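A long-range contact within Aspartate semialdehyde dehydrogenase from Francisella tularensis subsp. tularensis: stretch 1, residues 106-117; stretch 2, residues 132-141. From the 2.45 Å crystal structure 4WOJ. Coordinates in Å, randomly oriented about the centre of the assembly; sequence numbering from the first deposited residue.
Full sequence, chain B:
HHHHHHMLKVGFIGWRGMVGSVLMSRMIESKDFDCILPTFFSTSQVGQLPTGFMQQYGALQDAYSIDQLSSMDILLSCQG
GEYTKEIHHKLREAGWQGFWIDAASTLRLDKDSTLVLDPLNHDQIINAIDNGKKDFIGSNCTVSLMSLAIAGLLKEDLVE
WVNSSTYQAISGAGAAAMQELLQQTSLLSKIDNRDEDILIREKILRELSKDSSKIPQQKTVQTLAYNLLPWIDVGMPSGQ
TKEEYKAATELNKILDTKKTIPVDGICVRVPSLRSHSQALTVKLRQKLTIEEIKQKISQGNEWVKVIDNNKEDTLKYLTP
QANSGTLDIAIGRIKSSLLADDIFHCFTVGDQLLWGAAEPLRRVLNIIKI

Stretch 1, residues 106-117: TLRLDKDSTLVL
Stretch 2 132-141: GKKDFIGSNC

Two short strands run side by side in the same direction, one through Thr114 and Leu115, the other through Phe136 and Ile137, their axes 37° apart and 4.5 Å at closest approach. The register pairs Thr114 with Phe136 (CA to CA 5.0 Å) and Leu115 with Ile137 (CA to CA 4.9 Å). Backbone angles are extended: phi/psi is -119/129 at Thr114, -82/134 at Leu115, -129/112 at Phe136 and -119/134 at Ile137. A parallel ladder joins them. Thr114 N donates to Asp135 O at 2.9 Å, Ile137 N donates to Thr114 O at 2.9 Å, and Val116 N donates to Ile137 O at 2.8 Å. Thr114 thus uses both its amide and its carbonyl on the partner strand, reaching the residues before and after Phe136. CA-H...O contacts accompany the ladder, with Leu115 CA 3.2 Å from Ile137 O and Phe136 CA 3.3 Å from Thr114 O.

Before the first strand, a type I turn from Leu107 to Asp110 folds the chain back, with phi/psi -50/-38 at Arg108 and -110/8 at Leu109. Its weak closing bond runs from Asp110 N to Leu107 O at 3.3 Å. Ser113 OG (chi1 m) donates to the same Leu107 O at 2.6 Å, tying the turn to the strand.

Alternation sorts the side chains. Ser113, Leu115, Asp135 and Ile137 share one face. Here Ile137 (chi1 m, chi2 m) gives up the largest area to the other stretch: its CD1 packs 3.8 Å from Leu107 CB, while its CG2 lies 3.9 Å from Arg108 CG. Leu115 (m, t) brings CD2 to 4.0 Å from Ser139 CA. A water oxygen lies 3.1 Å from Ser113 OG, 3.2 Å from Asp135 OD2 and, by a weak bond, 2.8 Å from Asp110 OD2, bridging the buried polar groups to the loop.

The other face carries Thr114, Val116 and Phe136, all with chi1 m. Val116 CG1 approaches the edge of the Phe136 ring and packs 3.8 Å from Phe136 CB; Thr114 CB is 3.9 Å from Phe136 CD2. Gly138 continues this face without a side chain, and Val116 CG2 comes to 4.0 Å from Gly138 CA.

Arg108 extends the contact beyond the ladder. From a CA-to-CB bond pointing sideways, its m, t, t chain carries NE to Gly138 O, a 2.9 Å hydrogen bond near the guanidinium plane. One guanidinium face then covers the following backbone, with Arg108 CZ 3.4 Å from Asn140 N.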

# COMPACT_ATOMS: atom_id res chain seq x y z
N THR B 106 -3.39 -13.66 -22.32
CA THR B 106 -2.96 -13.68 -23.71
C THR B 106 -4.08 -13.29 -24.65
O THR B 106 -3.93 -12.42 -25.51
CB THR B 106 -2.53 -15.10 -24.07
OG1 THR B 106 -1.79 -15.68 -22.97
CG2 THR B 106 -1.68 -15.11 -25.28
N LEU B 107 -5.22 -13.93 -24.45
CA LEU B 107 -6.35 -13.74 -25.35
C LEU B 107 -7.32 -12.65 -24.94
O LEU B 107 -8.30 -12.44 -25.64
CB LEU B 107 -7.10 -15.08 -25.49
CG LEU B 107 -6.25 -16.21 -26.11
CD1 LEU B 107 -6.89 -17.58 -25.93
CD2 LEU B 107 -5.98 -15.93 -27.59
N ARG B 108 -7.07 -11.95 -23.82
CA ARG B 108 -8.07 -11.03 -23.23
C ARG B 108 -8.71 -10.03 -24.16
O ARG B 108 -9.92 -9.77 -24.01
CB ARG B 108 -7.50 -10.24 -22.06
CG ARG B 108 -7.54 -11.04 -20.79
CD ARG B 108 -7.18 -10.22 -19.58
NE ARG B 108 -6.80 -11.17 -18.56
CZ ARG B 108 -5.84 -11.00 -17.67
NH1 ARG B 108 -5.12 -9.88 -17.63
NH2 ARG B 108 -5.61 -11.98 -16.82
N LEU B 109 -7.93 -9.50 -25.09
CA LEU B 109 -8.37 -8.36 -25.90
C LEU B 109 -8.65 -8.67 -27.39
O LEU B 109 -8.90 -7.75 -28.15
CB LEU B 109 -7.40 -7.16 -25.74
CG LEU B 109 -7.03 -6.89 -24.26
CD1 LEU B 109 -5.96 -5.82 -24.13
CD2 LEU B 109 -8.25 -6.53 -23.41
N ASP B 110 -8.63 -9.93 -27.80
CA ASP B 110 -9.06 -10.30 -29.16
C ASP B 110 -10.54 -10.00 -29.29
O ASP B 110 -11.28 -10.16 -28.33
CB ASP B 110 -8.81 -11.79 -29.45
CG ASP B 110 -9.22 -12.22 -30.89
OD1 ASP B 110 -10.01 -11.52 -31.55
OD2 ASP B 110 -8.75 -13.29 -31.36
N LYS B 111 -10.97 -9.62 -30.48
CA LYS B 111 -12.40 -9.37 -30.72
C LYS B 111 -13.23 -10.66 -30.48
O LYS B 111 -14.37 -10.61 -30.02
CB LYS B 111 -12.64 -8.81 -32.13
N ASP B 112 -12.64 -11.81 -30.80
CA ASP B 112 -13.30 -13.10 -30.59
C ASP B 112 -13.46 -13.49 -29.12
O ASP B 112 -14.39 -14.21 -28.78
CB ASP B 112 -12.55 -14.20 -31.36
CG ASP B 112 -12.65 -14.01 -32.88
OD1 ASP B 112 -13.65 -13.40 -33.35
OD2 ASP B 112 -11.72 -14.47 -33.59
N SER B 113 -12.57 -12.99 -28.26
CA SER B 113 -12.61 -13.29 -26.83
C SER B 113 -13.71 -12.49 -26.11
O SER B 113 -14.05 -11.37 -26.51
CB SER B 113 -11.26 -13.01 -26.15
OG SER B 113 -10.23 -13.94 -26.53
N THR B 114 -14.27 -13.09 -25.08
CA THR B 114 -15.16 -12.43 -24.12
C THR B 114 -14.51 -12.53 -22.74
O THR B 114 -14.03 -13.60 -22.33
CB THR B 114 -16.55 -13.08 -24.09
OG1 THR B 114 -17.08 -13.18 -25.42
CG2 THR B 114 -17.51 -12.26 -23.25
N LEU B 115 -14.41 -11.38 -22.07
CA LEU B 115 -13.84 -11.33 -20.72
C LEU B 115 -14.97 -11.72 -19.78
O LEU B 115 -16.10 -11.21 -19.98
CB LEU B 115 -13.33 -9.94 -20.34
CG LEU B 115 -11.95 -9.55 -20.87
CD1 LEU B 115 -11.64 -8.08 -20.63
CD2 LEU B 115 -10.88 -10.39 -20.23
N VAL B 116 -14.71 -12.61 -18.82
CA VAL B 116 -15.79 -13.09 -17.95
C VAL B 116 -15.78 -12.52 -16.52
O VAL B 116 -14.80 -12.65 -15.77
CB VAL B 116 -15.88 -14.65 -17.86
CG1 VAL B 116 -16.14 -15.23 -19.24
CG2 VAL B 116 -14.63 -15.26 -17.27
N LEU B 117 -16.89 -11.91 -16.15
CA LEU B 117 -17.15 -11.53 -14.77
C LEU B 117 -18.67 -11.40 -14.64
O LEU B 117 -19.25 -10.30 -14.73
CB LEU B 117 -16.42 -10.25 -14.41
CG LEU B 117 -16.46 -9.80 -12.95
CD1 LEU B 117 -15.78 -10.78 -12.05
CD2 LEU B 117 -15.80 -8.43 -12.82
N GLY B 132 -21.94 -18.20 -31.31
CA GLY B 132 -20.92 -19.16 -31.73
C GLY B 132 -19.52 -18.76 -31.33
O GLY B 132 -18.56 -19.18 -31.96
N LYS B 133 -19.40 -17.94 -30.29
CA LYS B 133 -18.09 -17.59 -29.74
C LYS B 133 -17.65 -18.63 -28.74
O LYS B 133 -18.45 -19.23 -28.04
CB LYS B 133 -18.12 -16.21 -29.09
CG LYS B 133 -17.85 -15.09 -30.07
CD LYS B 133 -18.55 -13.86 -29.60
CE LYS B 133 -17.95 -12.62 -30.22
NZ LYS B 133 -18.51 -11.40 -29.58
N LYS B 134 -16.34 -18.89 -28.73
CA LYS B 134 -15.79 -20.02 -27.99
C LYS B 134 -14.69 -19.68 -26.98
O LYS B 134 -14.19 -20.60 -26.28
CB LYS B 134 -15.25 -21.08 -28.97
CG LYS B 134 -16.17 -21.42 -30.12
CD LYS B 134 -17.32 -22.32 -29.70
CE LYS B 134 -18.54 -22.12 -30.58
NZ LYS B 134 -19.80 -22.56 -29.92
N ASP B 135 -14.27 -18.42 -26.91
CA ASP B 135 -13.14 -18.04 -26.04
C ASP B 135 -13.54 -17.10 -24.91
O ASP B 135 -13.95 -15.96 -25.13
CB ASP B 135 -12.01 -17.39 -26.85
CG ASP B 135 -11.24 -18.40 -27.70
OD1 ASP B 135 -11.09 -19.57 -27.26
OD2 ASP B 135 -10.76 -18.01 -28.80
N PHE B 136 -13.37 -17.60 -23.69
CA PHE B 136 -13.84 -16.93 -22.49
C PHE B 136 -12.72 -16.83 -21.48
O PHE B 136 -12.27 -17.84 -20.93
CB PHE B 136 -15.05 -17.65 -21.93
CG PHE B 136 -16.24 -17.63 -22.87
CD1 PHE B 136 -16.32 -18.53 -23.91
CD2 PHE B 136 -17.23 -16.69 -22.74
CE1 PHE B 136 -17.37 -18.50 -24.79
CE2 PHE B 136 -18.30 -16.65 -23.61
CZ PHE B 136 -18.37 -17.56 -24.65
N ILE B 137 -12.28 -15.60 -21.25
CA ILE B 137 -11.04 -15.33 -20.53
C ILE B 137 -11.30 -14.52 -19.26
O ILE B 137 -12.07 -13.56 -19.27
CB ILE B 137 -10.06 -14.54 -21.39
CG1 ILE B 137 -10.12 -14.97 -22.86
CG2 ILE B 137 -8.67 -14.73 -20.85
CD1 ILE B 137 -9.80 -16.44 -23.11
N GLY B 138 -10.67 -14.95 -18.17
CA GLY B 138 -10.77 -14.25 -16.88
C GLY B 138 -9.95 -12.99 -16.97
O GLY B 138 -8.90 -12.97 -17.64
N SER B 139 -10.44 -11.92 -16.34
CA SER B 139 -9.74 -10.62 -16.39
C SER B 139 -8.67 -10.60 -15.34
O SER B 139 -8.55 -11.55 -14.54
CB SER B 139 -10.69 -9.44 -16.20
OG SER B 139 -11.32 -9.48 -14.92
N ASN B 140 -7.85 -9.56 -15.39
CA ASN B 140 -6.82 -9.32 -14.40
C ASN B 140 -7.49 -9.12 -13.04
O ASN B 140 -8.60 -8.58 -12.93
CB ASN B 140 -5.99 -8.12 -14.79
CG ASN B 140 -5.04 -7.65 -13.70
OD1 ASN B 140 -5.32 -6.69 -12.98
ND2 ASN B 140 -3.91 -8.29 -13.59
N CYS B 141 -6.82 -9.61 -12.01
CA CYS B 141 -7.37 -9.66 -10.66
C CYS B 141 -7.77 -8.26 -10.13
O CYS B 141 -8.78 -8.13 -9.44
CB CYS B 141 -6.37 -10.36 -9.72
SG CYS B 141 -4.61 -10.06 -10.06
O HOH W 1 -9.96 -14.99 -29.42